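Local atomic coordinates of carboxypeptidase A (Helicoverpa armigera, PDB entry 1JQG), a protein that probably acts as a zinc-dependent metallocarboxypeptidase, made as a proprotein, that removes residues from the carboxyl end of peptide chains. Residues A[148-153]-A[220-225]; A[156-161]-A[212-217]; A[233-238]-A[270-275]; A[254-259]-A[279-284]. All coordinates share one frame; numbering follows the deposited sequence.

In the fold
All four contacts lie in the zinc carboxypeptidase region. Contact 2 joins strands 155-161 and 212-216 of the mixed sheet. Contact 1, its centre about 17 Å away, ties the turn that follows strand 142-149 to helix 221-228, and its segments enclose those of contact 2 along the chain. Contacts 3 and 4 come later, in the long connection leading to helix 283-294; their segments alternate in sequence and their centres are about 13 Å apart, with N237 bonded to E282 and E284. E284 also bonds to F151 of contact 1. The sheet edge is thus linked through helix 283-294 to the loops that approach the zinc.

Contact 1 (A[148-153]-A[220-225]); sequences GKSFEG and NPDGYV
S150 and E152 hold the carboxylate of D222 between them, fastening the type I beta turn that runs from S150 to G153, just after strand 142-149, to the first turn of helix 221-228. The tight part is the inner side. Here S150 OG reaches D222 OD1 at 2.7 Å from above the carboxylate plane, and the other oxygen, D222 OD2, accepts the backbone N of E152 at 2.8 Å on its syn side, somewhat out of the carboxylate plane, with an N-H...O angle of 165°. A short acid suits the site because its two oxygens answer a hydroxyl and an amide at once. S150 is placed for this by its first torsion (65°), which sets OG between its own backbone N and carbonyl carbon, while its CB rests 3.8 Å from P221 CG. An alanine in place of D222 would probably leave the E152 amide without its acceptor and R154, which bridges both acids, with one charge partner fewer. The outer side is looser: the F151 ring leads away from the helix, and E152, exposed, extends past the D222 carboxylate at a slant. There E152 OE1 comes within 3.6 Å of D222 OD1, a pairing of like charges that the salt bridges of R154 to both would be expected to ease. The turn itself is closed by G153 N, which bonds to S150 O at 2.8 Å.

Contact 2 (A[156-161]-A[212-217]); sequences IKYLRI and DWIILP
The carbonyl oxygen W213 O is met by two groups of the facing strand: I161 N donates to it at 2.9 Å, and the CA of R160 makes a weaker C-H...O contact at 3.3 Å. This is an antiparallel strand pair, 155-161 against 212-216, in the mixed sheet of the alpha/beta carboxypeptidase fold. The I161 N bond is bent, with 139° at the hydrogen, whereas its return partner, from W213 N to I161 O, is straight at 179°. The second hydrogen-bonded pair, L159 with I215, is joined by L159 N to I215 O at 2.9 Å and I215 N to L159 O at 3.1 Å; between the two pairs lies the non-hydrogen-bonded pair of R160 and I214. L159, I161, W213 and I215 share one face, and branched or bulky apolar groups suit it because helices 124-137 and 187-200 cover it: L159 meets L131 and L134, and I161 meets V199. On this face the tips of I161 and I215 meet, CD1 to CD1. Y158 lies on the other face alongside I214, pointing the same way; its first torsion of 63° sets CG between the backbone N and the carbonyl carbon, and this carries the ring alongside I214, with Y158 CD1 3.7 Å from I214 CG2. Farther along, the L216 and I156 side chains cross at about a right angle. The methyl L216 CD1 lies 3.6 Å from I156 CG1 and 3.4 Å from K157 O.

Contact 3 (A[233-238]-A[270-275]); sequences YWRKNR and CSDTFH
The flat guanidinium of R235 carries D272 O over one face and T273 CG2 at its edge. In this pairing of two loops of the zinc carboxypeptidase domain, D272 O stands 3.1 Å from R235 NH1, but the angle is too poor for a hydrogen bond; the polar end is held instead by a salt bridge from R235 NH2 to D252. The nearest atom of the R235 side chain lies about 5 Å from the zinc ion, consistent with the arginine found beside the metal in relatives of this family. A second flat group, the W234 indole, has R238 NH1 over one face, toward its rim, and a water over the centre of the opposite face. Its NE1 donates to N237 O at 3.0 Å, with the acceptor in the ring plane, which helps fix the ring's rotation within its own loop. The water on the indole also bridges the two segments, accepting from R235 N and donating to D272 OD1, each at 3.0 Å. K236 gives the direct bond across: NZ donates to S271 O at 3.0 Å, approaching from above the carbonyl plane. A lysine is long enough to pass D272, crossing its side chain at about a right angle, and place its ammonium among three carbonyls, the others being M249 O and G250 O. At the start of the second segment, C270 is tied by a disulfide to C248, and the type I turn from S271 to F274 includes an ST turn, in which T273 N donates to S271 OG at 3.2 Å and 173°.

Contact 4 (A[254-259]-A[279-284]); sequences NRNFGM and AFSEPE
N256 meets the approach to helix 283-294 first: its carbonyl O accepts F280 N at 2.7 Å in the plane of the carbonyl, the N-H...O angle being 162°. Its side chain, anti to the backbone N (chi1 -158°), turns toward S281 and E282 and lies buried beside them, short enough to fit next to the N-cap residue, E282. The OE2 of E282 takes a bond from S281 OG at 2.8 Å and also bonds to the hydroxyl of Y242. At F257 the contact becomes aromatic. The CA of F257 sits over the face of the F280 ring, 4.3 Å from its centroid, in a CH-pi contact. The two rings, with centroids 5.3 Å apart and planes at 77°, meet obliquely, F257 CD2 touching F280 CE2 at 3.4 Å. G258 follows, its N only 3.3 Å from F280 CE1; a beta carbon here would press on that ring atom, so glycine suits the position. G258 CA also rests 3.9 Å from A279 CB, a methyl small enough for the close approach of the two backbones. An alanine in place of F280 would probably open a gap beside F257 and G258 and leave the CA of F257 without its ring. Around this junction, the F280 ring packs on S285, S286 and R289 of helix 283-294 and meets Y369 of helix 366-373 edge-to-face; F257 reaches I288 and A366 in the same two helices, while N254 leans on D304 and H306 of strand 299-307.

Contact 1 (A[148-153]-A[220-225])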
# COMPACT_ATOMS: atom_id res chain seq x y z
N GLY A 148 2.08 -15.19 -11.70
CA GLY A 148 1.25 -15.09 -12.88
C GLY A 148 1.63 -13.91 -13.76
O GLY A 148 2.74 -13.36 -13.71
N LYS A 149 0.71 -13.46 -14.61
CA LYS A 149 0.92 -12.36 -15.52
C LYS A 149 -0.12 -11.27 -15.25
O LYS A 149 -1.30 -11.53 -14.98
CB LYS A 149 0.81 -12.83 -16.97
CG LYS A 149 1.74 -13.92 -17.45
CD LYS A 149 3.15 -13.41 -17.69
CE LYS A 149 4.11 -14.54 -18.03
NZ LYS A 149 5.45 -13.99 -18.45
N SER A 150 0.34 -10.02 -15.36
CA SER A 150 -0.58 -8.88 -15.16
C SER A 150 -1.50 -8.74 -16.37
O SER A 150 -1.32 -9.47 -17.37
CB SER A 150 0.19 -7.59 -14.98
OG SER A 150 0.91 -7.25 -16.17
N PHE A 151 -2.47 -7.83 -16.28
CA PHE A 151 -3.40 -7.63 -17.41
C PHE A 151 -2.65 -7.38 -18.71
O PHE A 151 -3.00 -8.00 -19.72
CB PHE A 151 -4.38 -6.49 -17.11
CG PHE A 151 -5.33 -6.21 -18.25
CD1 PHE A 151 -6.51 -6.92 -18.31
CD2 PHE A 151 -5.06 -5.28 -19.26
CE1 PHE A 151 -7.41 -6.72 -19.35
CE2 PHE A 151 -5.96 -5.09 -20.29
CZ PHE A 151 -7.13 -5.79 -20.34
N GLU A 152 -1.64 -6.49 -18.70
CA GLU A 152 -0.87 -6.17 -19.88
C GLU A 152 0.23 -7.19 -20.14
O GLU A 152 1.01 -7.02 -21.09
CB GLU A 152 -0.28 -4.77 -19.82
CG GLU A 152 -1.33 -3.66 -19.88
CD GLU A 152 -0.74 -2.27 -19.74
OE1 GLU A 152 0.25 -2.05 -19.00
OE2 GLU A 152 -1.32 -1.42 -20.40
N GLY A 153 0.23 -8.30 -19.43
CA GLY A 153 1.07 -9.45 -19.74
C GLY A 153 2.37 -9.47 -18.97
O GLY A 153 3.15 -10.40 -19.13
N ASN A 220 1.30 -4.59 -8.42
CA ASN A 220 0.62 -3.93 -9.53
C ASN A 220 1.61 -3.36 -10.55
O ASN A 220 1.83 -2.17 -10.67
CB ASN A 220 -0.27 -2.82 -8.95
CG ASN A 220 -1.19 -2.17 -9.96
OD1 ASN A 220 -1.78 -1.15 -9.61
ND2 ASN A 220 -1.30 -2.71 -11.16
N PRO A 221 2.29 -4.21 -11.32
CA PRO A 221 3.33 -3.85 -12.27
C PRO A 221 2.90 -2.92 -13.39
O PRO A 221 3.58 -1.91 -13.69
CB PRO A 221 3.83 -5.20 -12.74
CG PRO A 221 2.73 -6.17 -12.56
CD PRO A 221 2.11 -5.71 -11.26
N ASP A 222 1.75 -3.14 -14.00
CA ASP A 222 1.22 -2.24 -15.03
C ASP A 222 1.02 -0.80 -14.56
O ASP A 222 1.31 0.20 -15.26
CB ASP A 222 -0.11 -2.80 -15.57
CG ASP A 222 0.01 -4.13 -16.27
OD1 ASP A 222 1.12 -4.59 -16.63
OD2 ASP A 222 -1.03 -4.81 -16.50
N GLY A 223 0.41 -0.63 -13.37
CA GLY A 223 0.16 0.70 -12.83
C GLY A 223 1.47 1.37 -12.43
O GLY A 223 1.68 2.57 -12.58
N TYR A 224 2.34 0.60 -11.77
CA TYR A 224 3.63 1.10 -11.33
C TYR A 224 4.43 1.65 -12.52
O TYR A 224 5.12 2.67 -12.36
CB TYR A 224 4.40 -0.00 -10.59
CG TYR A 224 5.65 0.47 -9.87
CD1 TYR A 224 5.59 1.56 -9.01
CD2 TYR A 224 6.87 -0.15 -10.02
CE1 TYR A 224 6.70 2.00 -8.34
CE2 TYR A 224 8.01 0.29 -9.36
CZ TYR A 224 7.91 1.37 -8.52
OH TYR A 224 9.02 1.82 -7.86
N VAL A 225 4.37 0.96 -13.65
CA VAL A 225 5.17 1.36 -14.82
C VAL A 225 4.54 2.64 -15.38
O VAL A 225 5.21 3.56 -15.82
CB VAL A 225 5.26 0.25 -15.87
CG1 VAL A 225 5.73 0.63 -17.27
CG2 VAL A 225 6.18 -0.88 -15.38

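Contact 2 (A[156-161]-A[212-217])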
# COMPACT_ATOMS: atom_id res chain seq x y z
N ILE A 156 4.72 -11.26 -12.94
CA ILE A 156 4.64 -10.84 -11.56
C ILE A 156 5.21 -11.95 -10.70
O ILE A 156 4.56 -12.98 -10.54
CB ILE A 156 3.28 -10.37 -11.06
CG1 ILE A 156 3.28 -10.29 -9.53
CG2 ILE A 156 2.14 -11.23 -11.52
CD1 ILE A 156 1.94 -10.14 -8.82
N LYS A 157 6.42 -11.76 -10.18
CA LYS A 157 7.11 -12.75 -9.41
C LYS A 157 7.33 -12.29 -7.98
O LYS A 157 7.15 -11.14 -7.58
CB LYS A 157 8.40 -13.21 -10.06
CG LYS A 157 9.30 -12.15 -10.60
CD LYS A 157 10.64 -12.73 -11.06
CE LYS A 157 10.42 -13.61 -12.30
NZ LYS A 157 10.15 -12.83 -13.57
N TYR A 158 7.50 -13.28 -7.09
CA TYR A 158 7.61 -13.03 -5.67
C TYR A 158 8.69 -13.98 -5.16
O TYR A 158 9.03 -14.97 -5.82
CB TYR A 158 6.27 -13.21 -4.93
CG TYR A 158 5.69 -14.61 -4.98
CD1 TYR A 158 5.86 -15.51 -3.93
CD2 TYR A 158 5.00 -15.04 -6.09
CE1 TYR A 158 5.33 -16.79 -3.99
CE2 TYR A 158 4.46 -16.30 -6.16
CZ TYR A 158 4.62 -17.19 -5.11
OH TYR A 158 4.06 -18.43 -5.24
N LEU A 159 9.13 -13.75 -3.92
CA LEU A 159 10.14 -14.59 -3.31
C LEU A 159 9.54 -15.53 -2.27
O LEU A 159 8.69 -15.18 -1.49
CB LEU A 159 11.22 -13.64 -2.74
CG LEU A 159 12.18 -12.98 -3.71
CD1 LEU A 159 13.33 -12.34 -2.94
CD2 LEU A 159 12.76 -13.94 -4.74
N ARG A 160 10.18 -16.69 -2.10
CA ARG A 160 9.88 -17.62 -1.02
C ARG A 160 11.16 -17.84 -0.23
O ARG A 160 12.04 -18.56 -0.72
CB ARG A 160 9.37 -18.94 -1.58
CG ARG A 160 7.92 -18.90 -2.03
CD ARG A 160 7.37 -20.32 -2.19
NE ARG A 160 8.01 -21.04 -3.28
CZ ARG A 160 7.86 -22.29 -3.61
NH1 ARG A 160 7.04 -23.06 -2.92
NH2 ARG A 160 8.56 -22.79 -4.63
N ILE A 161 11.35 -17.13 0.85
CA ILE A 161 12.55 -17.22 1.68
C ILE A 161 12.37 -18.29 2.77
O ILE A 161 11.42 -18.27 3.57
CB ILE A 161 12.87 -15.85 2.31
CG1 ILE A 161 12.95 -14.78 1.21
CG2 ILE A 161 14.13 -15.99 3.15
CD1 ILE A 161 13.12 -13.33 1.53
N ASP A 212 8.96 -19.10 7.68
CA ASP A 212 8.95 -19.08 6.21
C ASP A 212 8.30 -17.81 5.64
O ASP A 212 7.30 -17.35 6.21
CB ASP A 212 8.16 -20.27 5.70
CG ASP A 212 8.93 -21.56 5.72
OD1 ASP A 212 10.12 -21.56 6.02
OD2 ASP A 212 8.34 -22.64 5.45
N TRP A 213 8.95 -17.15 4.71
CA TRP A 213 8.48 -15.84 4.23
C TRP A 213 8.12 -15.84 2.75
O TRP A 213 8.67 -16.53 1.88
CB TRP A 213 9.48 -14.74 4.49
CG TRP A 213 10.01 -14.65 5.88
CD1 TRP A 213 10.87 -15.52 6.51
CD2 TRP A 213 9.74 -13.62 6.83
NE1 TRP A 213 11.14 -15.09 7.79
CE2 TRP A 213 10.47 -13.93 8.01
CE3 TRP A 213 8.99 -12.45 6.81
CZ2 TRP A 213 10.43 -13.11 9.15
CZ3 TRP A 213 8.93 -11.66 7.92
CH2 TRP A 213 9.64 -11.98 9.08
N ILE A 214 7.08 -15.05 2.43
CA ILE A 214 6.61 -14.83 1.09
C ILE A 214 6.62 -13.32 0.94
O ILE A 214 5.92 -12.60 1.66
CB ILE A 214 5.21 -15.41 0.85
CG1 ILE A 214 5.24 -16.95 0.84
CG2 ILE A 214 4.63 -14.91 -0.49
CD1 ILE A 214 3.90 -17.64 0.72
N ILE A 215 7.37 -12.80 -0.04
CA ILE A 215 7.43 -11.37 -0.28
C ILE A 215 7.14 -11.04 -1.72
O ILE A 215 7.86 -11.50 -2.61
CB ILE A 215 8.80 -10.81 0.15
CG1 ILE A 215 9.08 -11.14 1.63
CG2 ILE A 215 8.86 -9.30 -0.09
CD1 ILE A 215 10.36 -10.57 2.20
N LEU A 216 6.14 -10.19 -1.93
CA LEU A 216 5.74 -9.73 -3.27
C LEU A 216 5.96 -8.21 -3.37
O LEU A 216 5.16 -7.39 -2.90
CB LEU A 216 4.27 -10.10 -3.54
CG LEU A 216 3.63 -9.61 -4.83
CD1 LEU A 216 4.29 -10.16 -6.08
CD2 LEU A 216 2.16 -10.01 -4.94
N PRO A 217 7.10 -7.79 -3.93
CA PRO A 217 7.47 -6.39 -4.06
C PRO A 217 6.49 -5.56 -4.86
O PRO A 217 6.06 -4.48 -4.45
CB PRO A 217 8.88 -6.43 -4.58
CG PRO A 217 9.40 -7.81 -4.26
CD PRO A 217 8.18 -8.69 -4.39

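Contact 3 (A[233-238]-A[270-275])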
# COMPACT_ATOMS: atom_id res chain seq x y z
N TYR A 233 -0.09 9.96 -10.27
CA TYR A 233 -1.06 9.73 -9.21
C TYR A 233 -2.03 8.60 -9.53
O TYR A 233 -3.09 8.51 -8.88
CB TYR A 233 -1.78 11.02 -8.86
CG TYR A 233 -0.95 12.02 -8.12
CD1 TYR A 233 -0.91 13.37 -8.52
CD2 TYR A 233 -0.20 11.64 -7.00
CE1 TYR A 233 -0.14 14.29 -7.83
CE2 TYR A 233 0.58 12.56 -6.30
CZ TYR A 233 0.59 13.88 -6.72
OH TYR A 233 1.35 14.78 -6.02
N TRP A 234 -1.68 7.76 -10.50
CA TRP A 234 -2.49 6.58 -10.81
C TRP A 234 -2.36 5.56 -9.67
O TRP A 234 -1.25 5.29 -9.18
CB TRP A 234 -2.07 6.05 -12.18
CG TRP A 234 -2.95 4.95 -12.70
CD1 TRP A 234 -2.78 3.59 -12.58
CD2 TRP A 234 -4.19 5.13 -13.41
NE1 TRP A 234 -3.83 2.93 -13.17
CE2 TRP A 234 -4.70 3.85 -13.70
CE3 TRP A 234 -4.90 6.25 -13.83
CZ2 TRP A 234 -5.91 3.66 -14.38
CZ3 TRP A 234 -6.09 6.08 -14.51
CH2 TRP A 234 -6.58 4.79 -14.77
N ARG A 235 -3.44 4.90 -9.31
CA ARG A 235 -3.44 3.88 -8.26
C ARG A 235 -4.03 2.53 -8.70
O ARG A 235 -3.78 1.51 -8.07
CB ARG A 235 -4.22 4.39 -7.04
CG ARG A 235 -5.66 4.78 -7.33
CD ARG A 235 -6.34 5.39 -6.11
NE ARG A 235 -6.55 4.37 -5.08
CZ ARG A 235 -7.68 4.27 -4.39
NH1 ARG A 235 -8.67 5.12 -4.65
NH2 ARG A 235 -7.84 3.34 -3.44
N LYS A 236 -4.90 2.52 -9.68
CA LYS A 236 -5.58 1.30 -10.10
C LYS A 236 -4.69 0.50 -11.05
O LYS A 236 -3.58 0.85 -11.47
CB LYS A 236 -6.90 1.69 -10.78
CG LYS A 236 -7.87 2.43 -9.90
CD LYS A 236 -9.22 2.68 -10.57
CE LYS A 236 -9.05 3.68 -11.73
NZ LYS A 236 -10.34 3.74 -12.47
N ASN A 237 -5.18 -0.66 -11.51
CA ASN A 237 -4.42 -1.40 -12.53
C ASN A 237 -4.73 -0.80 -13.91
O ASN A 237 -5.18 0.37 -13.98
CB ASN A 237 -4.78 -2.86 -12.47
CG ASN A 237 -6.20 -3.22 -12.92
OD1 ASN A 237 -7.09 -2.35 -12.96
ND2 ASN A 237 -6.52 -4.47 -13.25
N ARG A 238 -4.37 -1.51 -14.98
CA ARG A 238 -4.58 -0.94 -16.32
C ARG A 238 -5.56 -1.73 -17.18
O ARG A 238 -5.31 -2.02 -18.36
CB ARG A 238 -3.20 -0.81 -16.99
CG ARG A 238 -2.25 0.15 -16.32
CD ARG A 238 -2.73 1.61 -16.33
NE ARG A 238 -2.64 2.17 -17.68
CZ ARG A 238 -3.22 3.31 -18.05
NH1 ARG A 238 -3.95 4.02 -17.19
NH2 ARG A 238 -3.03 3.66 -19.31
N CYS A 270 -14.85 5.09 -13.98
CA CYS A 270 -14.16 6.38 -13.95
C CYS A 270 -13.72 6.74 -12.55
O CYS A 270 -12.86 7.60 -12.35
CB CYS A 270 -15.13 7.43 -14.50
SG CYS A 270 -15.57 7.14 -16.25
N SER A 271 -14.28 6.07 -11.56
CA SER A 271 -13.86 6.27 -10.17
C SER A 271 -12.57 5.55 -9.83
O SER A 271 -12.32 4.45 -10.38
CB SER A 271 -14.98 5.81 -9.23
OG SER A 271 -14.55 5.94 -7.89
N ASP A 272 -11.80 6.08 -8.88
CA ASP A 272 -10.56 5.46 -8.42
C ASP A 272 -10.81 4.27 -7.51
O ASP A 272 -9.86 3.65 -7.10
CB ASP A 272 -9.68 6.50 -7.72
CG ASP A 272 -9.04 7.46 -8.68
OD1 ASP A 272 -8.52 6.95 -9.70
OD2 ASP A 272 -9.05 8.67 -8.42
N THR A 273 -12.05 4.06 -7.06
CA THR A 273 -12.43 2.97 -6.19
C THR A 273 -13.34 1.97 -6.85
O THR A 273 -14.09 1.29 -6.17
CB THR A 273 -13.10 3.52 -4.90
OG1 THR A 273 -14.29 4.19 -5.18
CG2 THR A 273 -12.11 4.44 -4.23
N PHE A 274 -13.28 1.86 -8.16
CA PHE A 274 -14.05 0.88 -8.92
C PHE A 274 -13.68 -0.55 -8.54
O PHE A 274 -12.50 -0.84 -8.72
CB PHE A 274 -13.83 1.09 -10.42
CG PHE A 274 -14.64 0.16 -11.29
CD1 PHE A 274 -15.99 -0.01 -11.06
CD2 PHE A 274 -14.04 -0.52 -12.35
CE1 PHE A 274 -16.76 -0.85 -11.85
CE2 PHE A 274 -14.80 -1.35 -13.15
CZ PHE A 274 -16.16 -1.52 -12.90
N HIS A 275 -14.69 -1.35 -8.20
CA HIS A 275 -14.50 -2.70 -7.71
C HIS A 275 -14.29 -3.72 -8.83
O HIS A 275 -13.98 -4.88 -8.51
CB HIS A 275 -15.64 -3.09 -6.77
CG HIS A 275 -17.02 -2.87 -7.28
ND1 HIS A 275 -17.38 -3.21 -8.58
CD2 HIS A 275 -18.14 -2.39 -6.67
CE1 HIS A 275 -18.66 -2.90 -8.73
NE2 HIS A 275 -19.14 -2.42 -7.59
O HOH W 1 -6.11 5.32 -10.59

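Contact 4 (A[254-259]-A[279-284])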
# COMPACT_ATOMS: atom_id res chain seq x y z
N ASN A 254 -7.65 -3.02 -4.40
CA ASN A 254 -7.94 -3.15 -2.98
C ASN A 254 -9.44 -3.14 -2.74
O ASN A 254 -9.92 -2.96 -1.62
CB ASN A 254 -7.22 -2.09 -2.16
CG ASN A 254 -6.85 -2.61 -0.77
OD1 ASN A 254 -6.81 -3.83 -0.56
ND2 ASN A 254 -6.57 -1.75 0.20
N ARG A 255 -10.22 -3.32 -3.80
CA ARG A 255 -11.67 -3.38 -3.72
C ARG A 255 -12.14 -4.59 -4.55
O ARG A 255 -13.31 -4.86 -4.72
CB ARG A 255 -12.35 -2.13 -4.22
CG ARG A 255 -11.84 -0.79 -3.70
CD ARG A 255 -12.46 -0.49 -2.34
NE ARG A 255 -11.85 0.70 -1.79
CZ ARG A 255 -12.52 1.67 -1.19
NH1 ARG A 255 -13.84 1.59 -1.07
NH2 ARG A 255 -11.83 2.71 -0.73
N ASN A 256 -11.19 -5.35 -5.09
CA ASN A 256 -11.45 -6.50 -5.92
C ASN A 256 -11.31 -7.85 -5.21
O ASN A 256 -11.35 -8.92 -5.83
CB ASN A 256 -10.47 -6.44 -7.10
CG ASN A 256 -10.97 -7.24 -8.29
OD1 ASN A 256 -12.07 -6.99 -8.77
ND2 ASN A 256 -10.11 -8.16 -8.72
N PHE A 257 -11.21 -7.84 -3.87
CA PHE A 257 -11.10 -9.11 -3.11
C PHE A 257 -12.43 -9.61 -2.61
O PHE A 257 -13.36 -8.84 -2.48
CB PHE A 257 -10.12 -8.98 -1.95
CG PHE A 257 -8.67 -8.91 -2.38
CD1 PHE A 257 -8.12 -7.76 -2.90
CD2 PHE A 257 -7.86 -10.04 -2.30
CE1 PHE A 257 -6.81 -7.72 -3.32
CE2 PHE A 257 -6.54 -10.03 -2.70
CZ PHE A 257 -6.00 -8.85 -3.21
N GLY A 258 -12.55 -10.90 -2.36
CA GLY A 258 -13.77 -11.61 -2.08
C GLY A 258 -14.42 -11.39 -0.75
O GLY A 258 -15.58 -11.80 -0.58
N MET A 259 -13.80 -10.70 0.19
CA MET A 259 -14.41 -10.41 1.49
C MET A 259 -15.38 -9.25 1.39
O MET A 259 -15.02 -8.07 1.34
CB MET A 259 -13.31 -10.12 2.49
CG MET A 259 -13.58 -10.64 3.87
SD MET A 259 -14.76 -9.71 4.85
CE MET A 259 -15.61 -11.04 5.69
N ALA A 279 -15.62 -10.22 -7.89
CA ALA A 279 -14.50 -10.47 -7.00
C ALA A 279 -13.41 -11.25 -7.74
O ALA A 279 -13.73 -12.23 -8.40
CB ALA A 279 -15.01 -11.25 -5.78
N PHE A 280 -12.18 -10.79 -7.66
CA PHE A 280 -11.06 -11.40 -8.34
C PHE A 280 -11.26 -11.45 -9.85
O PHE A 280 -10.82 -12.35 -10.58
CB PHE A 280 -10.79 -12.80 -7.80
CG PHE A 280 -10.47 -12.83 -6.33
CD1 PHE A 280 -11.39 -13.32 -5.42
CD2 PHE A 280 -9.28 -12.34 -5.85
CE1 PHE A 280 -11.11 -13.35 -4.07
CE2 PHE A 280 -9.00 -12.38 -4.50
CZ PHE A 280 -9.91 -12.87 -3.59
N SER A 281 -11.81 -10.38 -10.43
CA SER A 281 -11.93 -10.23 -11.87
C SER A 281 -10.61 -9.84 -12.53
O SER A 281 -10.36 -10.08 -13.70
CB SER A 281 -13.01 -9.20 -12.17
OG SER A 281 -12.63 -7.92 -11.74
N GLU A 282 -9.72 -9.22 -11.75
CA GLU A 282 -8.41 -8.82 -12.26
C GLU A 282 -7.38 -9.90 -11.98
O GLU A 282 -7.49 -10.58 -10.95
CB GLU A 282 -8.01 -7.48 -11.62
CG GLU A 282 -9.03 -6.39 -11.78
CD GLU A 282 -9.61 -6.30 -13.19
OE1 GLU A 282 -8.79 -6.18 -14.11
OE2 GLU A 282 -10.88 -6.37 -13.23
N PRO A 283 -6.43 -10.07 -12.89
CA PRO A 283 -5.36 -11.03 -12.75
C PRO A 283 -4.42 -10.75 -11.60
O PRO A 283 -3.97 -11.71 -10.95
CB PRO A 283 -4.62 -10.93 -14.10
CG PRO A 283 -4.84 -9.51 -14.51
CD PRO A 283 -6.29 -9.26 -14.13
N GLU A 284 -4.22 -9.48 -11.25
CA GLU A 284 -3.34 -9.10 -10.17
C GLU A 284 -3.85 -9.59 -8.80
O GLU A 284 -3.11 -10.05 -7.94
CB GLU A 284 -3.13 -7.59 -10.13
CG GLU A 284 -2.40 -7.02 -11.34
CD GLU A 284 -3.31 -6.74 -12.52
OE1 GLU A 284 -2.80 -6.49 -13.64
OE2 GLU A 284 -4.53 -6.78 -12.41